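Local coordinates for histone fold protein (PDB 1F1E), which probably binds and packages DNA as an archaeal histone whose single chain carries two linked histone folds, at residues Asn44-Val49 and Lys64-Val69; Thr57-His62 and Arg99-Ala104; Gly80-Arg85 and Leu111-Thr116; Ala86-Ile91 and Asp103-Tyr108. All blocks are in the same frame, centred on the assembly; numbering follows the deposited sequence. Where two conformers were deposited one is given.

Interaction 1. Residues Asn44-Val49 and Lys64-Val69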
loop_
_atom_site.group_PDB
_atom_site.type_symbol
_atom_site.label_atom_id
_atom_site.label_comp_id
_atom_site.label_asym_id
_atom_site.label_seq_id
_atom_site.Cartn_x
_atom_site.Cartn_y
_atom_site.Cartn_z
ATOM N N ASN A 44 12.625 2.905 1.034
ATOM C CA ASN A 44 12.747 1.790 1.975
ATOM C C ASN A 44 12.059 0.550 1.439
ATOM O O ASN A 44 12.577 -0.555 1.592
ATOM C CB ASN A 44 12.191 2.161 3.365
ATOM N N ALA A 45 10.936 0.757 0.785
ATOM C CA ALA A 45 10.240 -0.397 0.173
ATOM C C ALA A 45 11.044 -1.025 -0.919
ATOM O O ALA A 45 11.102 -2.251 -1.006
ATOM C CB ALA A 45 8.901 0.086 -0.343
ATOM N N ALA A 46 11.702 -0.191 -1.727
ATOM C CA ALA A 46 12.613 -0.672 -2.737
ATOM C C ALA A 46 13.728 -1.496 -2.106
ATOM O O ALA A 46 14.011 -2.555 -2.679
ATOM C CB ALA A 46 13.183 0.514 -3.500
ATOM N N LYS A 47 14.270 -1.056 -0.987
ATOM C CA LYS A 47 15.286 -1.877 -0.329
ATOM C C LYS A 47 14.683 -3.217 0.114
ATOM O O LYS A 47 15.306 -4.276 -0.072
ATOM C CB LYS A 47 15.889 -1.125 0.838
ATOM C CG LYS A 47 16.847 -1.880 1.730
ATOM C CD LYS A 47 18.132 -2.330 1.046
ATOM C CE LYS A 47 19.117 -2.813 2.117
ATOM N NZ LYS A 47 20.270 -3.425 1.412
ATOM N N SER A 48 13.482 -3.199 0.688
ATOM C CA SER A 48 12.811 -4.415 1.122
ATOM C C SER A 48 12.647 -5.356 -0.066
ATOM O O SER A 48 12.940 -6.568 0.102
ATOM C CB SER A 48 11.459 -4.107 1.731
ATOM O OG SER A 48 11.597 -3.344 2.917
ATOM N N VAL A 49 12.215 -4.884 -1.219
ATOM C CA VAL A 49 12.017 -5.740 -2.394
ATOM C C VAL A 49 13.358 -6.241 -2.883
ATOM O O VAL A 49 13.444 -7.426 -3.270
ATOM C CB VAL A 49 11.196 -4.983 -3.441
ATOM C CG1 VAL A 49 11.123 -5.758 -4.741
ATOM C CG2 VAL A 49 9.818 -4.666 -2.856
ATOM N N LYS A 64 9.337 -1.787 -10.459
ATOM C CA LYS A 64 8.096 -2.187 -11.097
ATOM C C LYS A 64 7.215 -2.976 -10.146
ATOM O O LYS A 64 5.977 -2.798 -10.060
ATOM C CB LYS A 64 8.476 -2.953 -12.359
ATOM N N ALA A 65 7.838 -3.844 -9.362
ATOM C CA ALA A 65 7.048 -4.533 -8.335
ATOM C C ALA A 65 6.423 -3.560 -7.353
ATOM O O ALA A 65 5.256 -3.749 -7.039
ATOM C CB ALA A 65 7.909 -5.548 -7.599
ATOM N N LEU A 66 7.085 -2.515 -6.904
ATOM C CA LEU A 66 6.502 -1.605 -5.951
ATOM C C LEU A 66 5.347 -0.851 -6.598
ATOM O O LEU A 66 4.336 -0.580 -5.978
ATOM C CB LEU A 66 7.465 -0.533 -5.410
ATOM C CG LEU A 66 8.557 -0.824 -4.417
ATOM C CD1 LEU A 66 9.307 0.445 -4.114
ATOM C CD2 LEU A 66 7.959 -1.484 -3.171
ATOM N N ALA A 67 5.531 -0.423 -7.824
ATOM C CA ALA A 67 4.435 0.279 -8.517
ATOM C C ALA A 67 3.215 -0.598 -8.633
ATOM O O ALA A 67 2.131 -0.044 -8.438
ATOM C CB ALA A 67 4.849 0.753 -9.890
ATOM N N ASP A 68 3.445 -1.882 -8.892
ATOM C CA ASP A 68 2.292 -2.792 -9.093
ATOM C C ASP A 68 1.683 -2.921 -7.727
ATOM O O ASP A 68 0.417 -2.794 -7.552
ATOM C CB ASP A 68 2.670 -4.010 -9.919
ATOM C CG ASP A 68 3.412 -5.278 -9.616
ATOM N N VAL A 69 2.396 -3.036 -6.604
ATOM C CA VAL A 69 1.677 -3.201 -5.351
ATOM C C VAL A 69 1.080 -1.909 -4.783
ATOM O O VAL A 69 0.024 -1.884 -4.144
ATOM C CB VAL A 69 2.441 -3.897 -4.200
ATOM C CG1 VAL A 69 3.489 -4.893 -4.713
ATOM C CG2 VAL A 69 2.964 -2.809 -3.268
#

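Interaction 2. Residues Thr57-His62 and Arg99-Ala104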
loop_
_atom_site.group_PDB
_atom_site.type_symbol
_atom_site.label_atom_id
_atom_site.label_comp_id
_atom_site.label_asym_id
_atom_site.label_seq_id
_atom_site.Cartn_x
_atom_site.Cartn_y
_atom_site.Cartn_z
ATOM N N THR A 57 22.109 -5.259 -6.258
ATOM C CA THR A 57 21.873 -4.125 -7.159
ATOM C C THR A 57 20.380 -3.930 -7.417
ATOM O O THR A 57 19.696 -4.797 -7.905
ATOM C CB THR A 57 22.605 -4.303 -8.465
ATOM O OG1 THR A 57 23.975 -4.560 -8.220
ATOM C CG2 THR A 57 22.509 -2.970 -9.202
ATOM N N LEU A 58 19.949 -2.710 -7.100
ATOM C CA LEU A 58 18.562 -2.333 -7.413
ATOM C C LEU A 58 18.451 -2.184 -8.904
ATOM O O LEU A 58 19.266 -1.545 -9.571
ATOM C CB LEU A 58 18.204 -0.995 -6.762
ATOM C CG LEU A 58 16.724 -0.603 -6.731
ATOM C CD1 LEU A 58 15.947 -1.479 -5.756
ATOM C CD2 LEU A 58 16.581 0.861 -6.347
HETATM N N MSE A 59 17.502 -2.761 -9.580
HETATM C CA MSE A 59 17.086 -2.861 -10.940
HETATM C C MSE A 59 15.629 -2.422 -11.106
HETATM O O MSE A 59 14.874 -2.299 -10.178
HETATM C CB MSE A 59 17.334 -4.229 -11.529
HETATM C CG MSE A 59 18.597 -4.921 -10.998
HETATM SE SE MSE A 59 20.069 -4.359 -11.856
HETATM C CE MSE A 59 19.790 -4.927 -13.522
ATOM N N GLU A 60 15.359 -2.157 -12.386
ATOM C CA GLU A 60 14.042 -1.714 -12.733
ATOM C C GLU A 60 12.917 -2.589 -12.157
ATOM O O GLU A 60 11.923 -2.078 -11.648
ATOM C CB GLU A 60 13.893 -1.708 -14.226
ATOM C CG GLU A 60 13.985 -0.381 -14.845
ATOM C CD GLU A 60 13.652 -0.480 -16.318
ATOM O OE1 GLU A 60 13.751 0.615 -16.867
ATOM O OE2 GLU A 60 13.349 -1.496 -16.912
ATOM N N GLU A 61 13.173 -3.892 -12.264
ATOM C CA GLU A 61 12.123 -4.870 -11.918
ATOM C C GLU A 61 11.737 -4.668 -10.455
ATOM O O GLU A 61 10.618 -4.891 -10.044
ATOM C CB GLU A 61 12.492 -6.331 -12.168
ATOM C CG GLU A 61 13.310 -6.664 -13.409
ATOM C CD GLU A 61 14.730 -6.103 -13.384
ATOM N N HIS A 62 12.672 -4.210 -9.582
ATOM C CA HIS A 62 12.266 -3.990 -8.206
ATOM C C HIS A 62 11.270 -2.832 -8.040
ATOM O O HIS A 62 10.311 -2.946 -7.243
ATOM C CB HIS A 62 13.518 -3.690 -7.372
ATOM C CG HIS A 62 14.421 -4.860 -7.560
ATOM N ND1 HIS A 62 15.752 -4.682 -7.555
ATOM C CD2 HIS A 62 14.251 -6.168 -7.750
ATOM C CE1 HIS A 62 16.409 -5.807 -7.738
ATOM N NE2 HIS A 62 15.479 -6.789 -7.868
ATOM N N ARG A 99 23.898 -0.039 -4.288
ATOM C CA ARG A 99 24.149 -0.194 -5.709
ATOM C C ARG A 99 22.807 -0.161 -6.414
ATOM O O ARG A 99 21.851 -0.849 -6.055
ATOM C CB ARG A 99 24.778 -1.524 -6.044
ATOM C CG ARG A 99 25.999 -1.797 -5.158
ATOM C CD ARG A 99 26.685 -3.045 -5.602
ATOM N NE ARG A 99 27.623 -2.862 -6.697
ATOM C CZ ARG A 99 28.792 -2.285 -6.471
ATOM N NH1 ARG A 99 29.161 -1.826 -5.275
ATOM N NH2 ARG A 99 29.578 -2.176 -7.500
ATOM N N ALA A 100 22.734 0.662 -7.449
ATOM C CA ALA A 100 21.532 0.698 -8.280
ATOM C C ALA A 100 21.958 0.900 -9.729
ATOM O O ALA A 100 22.941 1.556 -10.020
ATOM C CB ALA A 100 20.666 1.850 -7.805
ATOM N N SER A 101 21.148 0.375 -10.633
ATOM C CA SER A 101 21.326 0.684 -12.020
ATOM C C SER A 101 20.731 2.034 -12.363
ATOM O O SER A 101 19.877 2.560 -11.672
ATOM C CB SER A 101 20.690 -0.360 -12.910
ATOM O OG SER A 101 19.270 -0.151 -12.872
ATOM N N SER A 102 21.172 2.651 -13.456
ATOM C CA SER A 102 20.611 3.929 -13.849
ATOM C C SER A 102 19.126 3.806 -14.155
ATOM O O SER A 102 18.370 4.675 -13.743
ATOM C CB SER A 102 21.381 4.438 -15.052
ATOM O OG SER A 102 20.842 5.641 -15.534
ATOM N N ASP A 103 18.710 2.746 -14.818
ATOM C CA ASP A 103 17.311 2.540 -15.086
ATOM C C ASP A 103 16.484 2.349 -13.795
ATOM O O ASP A 103 15.325 2.753 -13.712
ATOM C CB ASP A 103 17.093 1.294 -15.993
ATOM C CG ASP A 103 17.548 1.545 -17.408
ATOM O OD1 ASP A 103 17.873 2.697 -17.755
ATOM O OD2 ASP A 103 17.597 0.523 -18.118
ATOM N N ALA A 104 17.038 1.777 -12.776
ATOM C CA ALA A 104 16.334 1.652 -11.490
ATOM C C ALA A 104 16.099 3.013 -10.860
ATOM O O ALA A 104 15.030 3.283 -10.375
ATOM C CB ALA A 104 17.132 0.765 -10.524
HETATM O O HOH W 1 26.093 -3.123 -9.501
HETATM O O HOH W 2 13.900 3.037 -16.085
#

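Interaction 3. Residues Gly80-Arg85 and Leu111-Thr116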
loop_
_atom_site.group_PDB
_atom_site.type_symbol
_atom_site.label_atom_id
_atom_site.label_comp_id
_atom_site.label_asym_id
_atom_site.label_seq_id
_atom_site.Cartn_x
_atom_site.Cartn_y
_atom_site.Cartn_z
ATOM N N GLY A 80 6.370 13.793 -17.140
ATOM C CA GLY A 80 6.415 15.078 -16.460
ATOM C C GLY A 80 7.782 15.388 -15.876
ATOM O O GLY A 80 8.825 14.782 -16.171
ATOM N N GLU A 81 7.808 16.405 -15.032
ATOM C CA GLU A 81 9.000 16.806 -14.313
ATOM C C GLU A 81 9.520 15.692 -13.412
ATOM O O GLU A 81 8.783 14.984 -12.718
ATOM C CB GLU A 81 8.714 18.066 -13.485
ATOM C CG GLU A 81 10.058 18.567 -12.920
ATOM C CD GLU A 81 9.977 19.911 -12.226
ATOM O OE1 GLU A 81 8.950 20.545 -12.451
ATOM O OE2 GLU A 81 10.956 20.276 -11.469
ATOM N N LEU A 82 10.843 15.527 -13.348
ATOM C CA LEU A 82 11.513 14.562 -12.493
ATOM C C LEU A 82 12.439 15.276 -11.517
ATOM O O LEU A 82 12.873 16.404 -11.802
ATOM C CB LEU A 82 12.344 13.606 -13.342
ATOM C CG LEU A 82 11.568 12.672 -14.265
ATOM C CD1 LEU A 82 12.528 12.184 -15.357
ATOM C CD2 LEU A 82 10.882 11.588 -13.453
ATOM N N PHE A 83 12.648 14.646 -10.386
ATOM C CA PHE A 83 13.663 15.261 -9.544
ATOM C C PHE A 83 15.040 15.024 -10.105
ATOM O O PHE A 83 15.242 14.209 -10.988
ATOM C CB PHE A 83 13.485 14.604 -8.177
ATOM C CG PHE A 83 12.185 14.967 -7.466
ATOM C CD1 PHE A 83 11.932 16.250 -7.030
ATOM C CD2 PHE A 83 11.243 13.990 -7.271
ATOM C CE1 PHE A 83 10.757 16.566 -6.374
ATOM C CE2 PHE A 83 10.078 14.273 -6.599
ATOM C CZ PHE A 83 9.836 15.537 -6.148
ATOM N N GLY A 84 16.065 15.696 -9.537
ATOM C CA GLY A 84 17.423 15.450 -9.955
ATOM C C GLY A 84 17.890 14.048 -9.596
ATOM O O GLY A 84 17.504 13.566 -8.522
ATOM N N ARG A 85 18.672 13.436 -10.490
ATOM C CA ARG A 85 19.074 12.052 -10.285
ATOM C C ARG A 85 19.872 11.913 -9.025
ATOM O O ARG A 85 19.678 11.014 -8.230
ATOM C CB ARG A 85 19.965 11.558 -11.452
ATOM C CG ARG A 85 20.658 10.229 -11.184
ATOM C CD ARG A 85 21.488 9.719 -12.372
ATOM N NE ARG A 85 20.696 9.880 -13.609
ATOM C CZ ARG A 85 19.894 8.958 -14.064
ATOM N NH1 ARG A 85 19.681 7.787 -13.500
ATOM N NH2 ARG A 85 19.206 9.179 -15.154
ATOM N N LEU A 111 8.361 6.777 -10.424
ATOM C CA LEU A 111 7.370 6.318 -9.472
ATOM C C LEU A 111 7.021 7.424 -8.494
ATOM O O LEU A 111 5.840 7.638 -8.243
ATOM C CB LEU A 111 7.934 5.092 -8.765
ATOM C CG LEU A 111 7.082 4.424 -7.685
ATOM C CD1 LEU A 111 5.665 4.129 -8.175
ATOM C CD2 LEU A 111 7.724 3.163 -7.139
ATOM N N ILE A 112 7.976 8.054 -7.848
ATOM C CA ILE A 112 7.617 9.030 -6.841
ATOM C C ILE A 112 6.994 10.245 -7.497
ATOM O O ILE A 112 6.123 10.891 -6.920
ATOM C CB ILE A 112 8.809 9.362 -5.915
ATOM C CG1 ILE A 112 9.981 10.042 -6.577
ATOM C CG2 ILE A 112 9.248 8.124 -5.155
ATOM C CD1 ILE A 112 11.042 10.545 -5.617
ATOM N N CYS A 113 7.444 10.621 -8.695
ATOM C CA CYS A 113 6.849 11.779 -9.345
ATOM C C CYS A 113 5.431 11.469 -9.836
ATOM O O CYS A 113 4.558 12.315 -9.597
ATOM C CB CYS A 113 7.752 12.254 -10.465
ATOM S SG CYS A 113 9.330 12.903 -9.904
ATOM N N ARG A 114 5.273 10.313 -10.458
ATOM C CA ARG A 114 3.948 9.946 -10.901
ATOM C C ARG A 114 3.019 9.806 -9.706
ATOM O O ARG A 114 1.859 10.213 -9.745
ATOM C CB ARG A 114 3.958 8.663 -11.689
ATOM C CG ARG A 114 2.598 8.131 -12.074
ATOM C CD ARG A 114 1.795 9.080 -12.977
ATOM N NE ARG A 114 0.459 8.597 -13.048
ATOM C CZ ARG A 114 -0.691 9.237 -13.138
ATOM N NH1 ARG A 114 -0.710 10.545 -13.205
ATOM N NH2 ARG A 114 -1.814 8.544 -13.160
ATOM N N ALA A 115 3.498 9.262 -8.573
ATOM C CA ALA A 115 2.683 9.121 -7.388
ATOM C C ALA A 115 2.253 10.483 -6.870
ATOM O O ALA A 115 1.107 10.682 -6.462
ATOM C CB ALA A 115 3.393 8.346 -6.323
ATOM N N THR A 116 3.131 11.460 -6.959
ATOM C CA THR A 116 2.806 12.821 -6.540
ATOM C C THR A 116 1.753 13.467 -7.473
ATOM O O THR A 116 0.808 14.038 -6.955
ATOM C CB THR A 116 4.094 13.643 -6.496
ATOM O OG1 THR A 116 4.988 13.102 -5.552
ATOM C CG2 THR A 116 3.845 15.064 -6.014
#

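Interaction 4. Residues Ala86-Ile91 and Asp103-Tyr108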
loop_
_atom_site.group_PDB
_atom_site.type_symbol
_atom_site.label_atom_id
_atom_site.label_comp_id
_atom_site.label_asym_id
_atom_site.label_seq_id
_atom_site.Cartn_x
_atom_site.Cartn_y
_atom_site.Cartn_z
ATOM N N ALA A 86 20.785 12.821 -8.746
ATOM C CA ALA A 86 21.598 12.675 -7.561
ATOM C C ALA A 86 20.778 12.747 -6.287
ATOM O O ALA A 86 21.064 12.074 -5.296
ATOM C CB ALA A 86 22.736 13.697 -7.466
ATOM N N THR A 87 19.806 13.633 -6.253
ATOM C CA THR A 87 18.913 13.755 -5.100
ATOM C C THR A 87 18.163 12.463 -4.874
ATOM O O THR A 87 18.177 11.923 -3.742
ATOM C CB THR A 87 17.920 14.896 -5.303
ATOM O OG1 THR A 87 18.647 16.115 -5.413
ATOM C CG2 THR A 87 17.003 15.077 -4.110
ATOM N N VAL A 88 17.531 11.907 -5.927
ATOM C CA VAL A 88 16.806 10.701 -5.671
ATOM C C VAL A 88 17.743 9.530 -5.386
ATOM O O VAL A 88 17.398 8.653 -4.568
ATOM C CB VAL A 88 15.808 10.357 -6.794
ATOM C CG1 VAL A 88 14.721 11.430 -6.825
ATOM C CG2 VAL A 88 16.399 10.185 -8.166
ATOM N N ARG A 89 18.925 9.527 -5.979
ATOM C CA ARG A 89 19.875 8.476 -5.651
ATOM C C ARG A 89 20.298 8.530 -4.193
ATOM O O ARG A 89 20.521 7.487 -3.593
ATOM C CB ARG A 89 21.081 8.555 -6.565
ATOM C CG ARG A 89 22.168 7.558 -6.283
ATOM C CD ARG A 89 21.731 6.170 -6.609
ATOM N NE ARG A 89 22.615 5.060 -6.260
ATOM C CZ ARG A 89 22.550 4.404 -5.137
ATOM N NH1 ARG A 89 21.693 4.714 -4.133
ATOM N NH2 ARG A 89 23.370 3.406 -4.915
ATOM N N ARG A 90 20.402 9.738 -3.628
ATOM C CA ARG A 90 20.780 9.865 -2.242
ATOM C C ARG A 90 19.659 9.401 -1.341
ATOM O O ARG A 90 19.930 8.791 -0.269
ATOM C CB ARG A 90 21.178 11.313 -1.922
ATOM C CG ARG A 90 21.710 11.523 -0.523
ATOM C CD ARG A 90 23.221 11.263 -0.506
ATOM N NE ARG A 90 23.712 11.721 0.799
ATOM C CZ ARG A 90 24.200 12.911 1.028
ATOM N NH1 ARG A 90 24.333 13.871 0.111
ATOM N NH2 ARG A 90 24.602 13.187 2.265
ATOM N N ILE A 91 18.418 9.598 -1.733
ATOM C CA ILE A 91 17.331 9.050 -0.912
ATOM C C ILE A 91 17.426 7.553 -0.924
ATOM O O ILE A 91 17.292 6.886 0.104
ATOM C CB ILE A 91 16.004 9.560 -1.456
ATOM C CG1 ILE A 91 15.892 11.091 -1.341
ATOM C CG2 ILE A 91 14.834 8.879 -0.767
ATOM C CD1 ILE A 91 14.749 11.632 -2.162
ATOM N N ASP A 103 18.710 2.746 -14.818
ATOM C CA ASP A 103 17.311 2.540 -15.086
ATOM C C ASP A 103 16.484 2.349 -13.795
ATOM O O ASP A 103 15.325 2.753 -13.712
ATOM C CB ASP A 103 17.093 1.294 -15.993
ATOM C CG ASP A 103 17.548 1.545 -17.408
ATOM O OD1 ASP A 103 17.873 2.697 -17.755
ATOM O OD2 ASP A 103 17.597 0.523 -18.118
ATOM N N ALA A 104 17.038 1.777 -12.776
ATOM C CA ALA A 104 16.334 1.652 -11.490
ATOM C C ALA A 104 16.099 3.013 -10.860
ATOM O O ALA A 104 15.030 3.283 -10.375
ATOM C CB ALA A 104 17.132 0.765 -10.524
ATOM N N VAL A 105 17.179 3.810 -10.864
ATOM C CA VAL A 105 17.038 5.186 -10.357
ATOM C C VAL A 105 15.977 5.936 -11.138
ATOM O O VAL A 105 15.151 6.605 -10.524
ATOM C CB VAL A 105 18.396 5.879 -10.351
ATOM C CG1 VAL A 105 18.240 7.328 -9.937
ATOM C CG2 VAL A 105 19.365 5.118 -9.431
ATOM N N ASP A 106 15.998 5.830 -12.459
ATOM C CA ASP A 106 15.017 6.544 -13.220
ATOM C C ASP A 106 13.611 6.046 -12.921
ATOM O O ASP A 106 12.680 6.874 -12.941
ATOM C CB ASP A 106 15.300 6.365 -14.708
ATOM C CG ASP A 106 16.498 7.075 -15.218
ATOM O OD1 ASP A 106 17.031 7.916 -14.471
ATOM O OD2 ASP A 106 16.861 6.835 -16.393
ATOM N N LEU A 107 13.443 4.753 -12.755
ATOM C CA LEU A 107 12.077 4.251 -12.482
ATOM C C LEU A 107 11.643 4.631 -11.087
ATOM O O LEU A 107 10.446 4.935 -10.919
ATOM C CB LEU A 107 11.959 2.767 -12.820
ATOM C CG LEU A 107 10.513 2.239 -12.700
ATOM C CD1 LEU A 107 9.543 2.998 -13.564
ATOM C CD2 LEU A 107 10.596 0.763 -13.083
ATOM N N TYR A 108 12.534 4.653 -10.113
ATOM C CA TYR A 108 12.172 5.188 -8.787
ATOM C C TYR A 108 11.720 6.639 -8.896
ATOM O O TYR A 108 10.698 7.050 -8.312
ATOM C CB TYR A 108 13.388 5.056 -7.890
ATOM C CG TYR A 108 13.167 5.787 -6.579
ATOM C CD1 TYR A 108 12.298 5.315 -5.615
ATOM C CD2 TYR A 108 13.794 6.962 -6.324
ATOM C CE1 TYR A 108 12.132 6.027 -4.449
ATOM C CE2 TYR A 108 13.641 7.701 -5.173
ATOM C CZ TYR A 108 12.768 7.207 -4.217
ATOM O OH TYR A 108 12.616 7.924 -3.095
#

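Interaction 1. Residues Asn44-Val49 and Lys64-Val69
Leu66 reaches with both of its methyls into helix 44-49, where Ala45, Ala46 and Val49 receive it. Leu66 CD2 sits 3.4 Å from Ala45 CB, tighter than usual for two methyl carbons. Leu66 CD2 also meets Val49 CG2 at 3.7 Å, as the two side chains slide past each other in opposite directions. The other methyl goes to Ala46 instead. Leu66 CD1 comes within 3.4 Å of Ala46 N and 3.9 Å of Ala46 CB. At Leu66, CD1 lies anti to CA (chi2 180°), and this carries it across to that backbone.

The two segments belong to the first histone fold of the chain: 44-49 is the later part of the long central helix 25-51, and 64-69 lies on the shorter helix 60-70 that follows it. Their axes stay 10.0 Å apart and run at 115° to each other. No hydrogen bond crosses, and the side chains that meet are all apolar. An alanine at Leu66 would probably open a gap between the two helices and leave Ala45, Ala46 and Val49 CG2 without the methyls that meet them.

Val49 also uses its other branch, and Val49 CG1 approaches Ala65 CB at 4.3 Å. Leu66 packs further on Leu111 of helix 102-129. Ala45 has Val69 of the second subunit as another neighbour, and Val69 O accepts a hydrogen bond from Tyr41 OH of that subunit.

Interaction 2. Residues Thr57-His62 and Arg99-Ala104
Leu58 pairs with the chain on both sides of Ala100. Leu58 N donates to Arg99 O at 2.9 Å, almost straight, with an N-H...O angle of 172°. Leu58 O accepts from Ser101 N at 2.9 Å, and here the donor lies nearly along the C=O axis. The two bonds bracket Ala100 in a very short parallel ladder. Such loop pairing joins the two partners of a histone-fold dimer; here both are in one chain.

The side chains of Leu58 and Ala100 lie on one face of the ladder, with their CB atoms 3.9 Å apart. Ala104 CB closes in beside them, 3.3 Å from Leu58 O. Thr57 OG1 approaches Arg99 CB at 3.8 Å, and a water bridges Thr57 OG1 and Arg99 NE, accepting from NE. Ser101 sets the start of the helix that holds Ala104. It is the N-cap, and Ser101 OG accepts from Ala104 N at 3.0 Å. OG stands between its own backbone N and carbonyl carbon (chi1 75°), which turns it back toward that N-H.

At the outer end the chain of Glu60 crosses Asp103. Glu60 OE1 and Asp103 OD2 are 4.0 Å apart, and their like charges probably repel. A water there donates to Asp103 O and lies unusually close to Glu60 OE1.

Leu58 faces inward to Ala46 and Leu50 of helix 25-51 and to Leu63 of helix 60-70. Ala104 also rests on Leu63. The ladder lies just ahead of helices 60-70 and 102-129, beside the C-terminal part of helix 25-51.

Interaction 3. Residues Gly80-Arg85 and Leu111-Thr116
The connection between the two histone folds lays Glu81, Leu82 and Phe83 over Cys113 on helix 102-129. Cys113 SG is the common point of the contact. Cys113 SG lies 3.4 Å from Phe83 CD2 and 3.7 Å from Phe83 CE2, so it meets the ring at the CD2-CE2 bond. Cys113 SG is 4.2 Å from the centroid of the Phe83 ring and 47° off the ring normal. This is an oblique sulfur-aromatic contact. SG is anti to its own carbonyl carbon (chi1 -66°), on the side of the helix where the linker passes.

Leu82 adds a looser touch, with Leu82 CD2 at 4.1 Å from Cys113 SG. Glu81 brings its backbone, with Glu81 O at 3.5 Å from Cys113 SG.

Residues 80-84 form no helix or strand. They lead from the first histone fold into helix 85-94 of the second, with Gly84 as the N-cap of that helix. The long helix 102-129 thus carries the linker on its flank. Ile112, next to Cys113, sends Ile112 CD1 to Phe83 CD2 at 3.8 Å, and the two side chains cross at a slant.

Within the helix, Ile112 O is held by two donors from Thr116. Thr116 OG1 reaches Ile112 O at 2.8 Å and Thr116 N reaches it at 3.0 Å, from opposite faces of the carbonyl plane.

Phe83 also packs on Ala9 and Ile13 of helix 7-15, and its O accepts from Asn109 ND2. The Glu81 carboxylate turns away from Cys113 to a salt bridge with Arg12, while Glu81 O accepts from Tyr78 OH.

Interaction 4. Residues Ala86-Ile91 and Asp103-Tyr108
Tyr108 OH lies 3.4 Å from Ile91 CG2 and donates its hydrogen bond to Ala39 O of helix 25-51. The ring reaches from helix 103-108 past Val88 and Ile91 of helix 86-91 to that carbonyl. CG of Tyr108 is anti to the backbone N (chi1 171°), which directs the ring toward helix 86-91. Val88 meets the ring at its edge, with Val88 CB close to the ring plane and 3.8 Å from Tyr108 CE2. A phenylalanine in place of Tyr108 would probably leave Ala39 O without this donor and loosen the contact with Ile91 CG2.

Val105, one turn before Tyr108, fills the other half of the contact. Val105 CG1 meets Val88 CG2 at 3.8 Å. Val105 CG2 meets Arg89 CD at 3.8 Å, the two side chains crossing at about a right angle. The aliphatic part of Arg89 thus packs on Val105, while its NH1 donates to Ile97 O.

The helices are the first and the long central helix of the second histone fold. Their axes are 9.8 Å apart and cross at 94°. Helix 25-51 of the first fold touches Tyr108 through Val42 and Ala43, Leu63 of helix 60-70 touches the same tyrosine, and Phe83 of the linker packs on Val88.

Interactions 1 and 4 are buried helix-helix packings, one in each histone fold, and both rest on aliphatic side chains. Interaction 4 adds a tyrosine and its hydrogen bond. Interaction 2 is partly exposed and differs in chemistry: backbone bonds join a loop of one fold to a loop of the other, with charged groups and water at its rim. Interaction 3 is buried, and the Phe83 ring of the linker lies against a cysteine sulfur and an isoleucine methyl of helix 102-129. Interactions 2, 3 and 4 all use helix 102-129, while 1 and 2 share helix 60-70. The salt bridge from Arg85 to Asp106 ties interactions 3 and 4. Interactions 1 and 2 touch the second subunit.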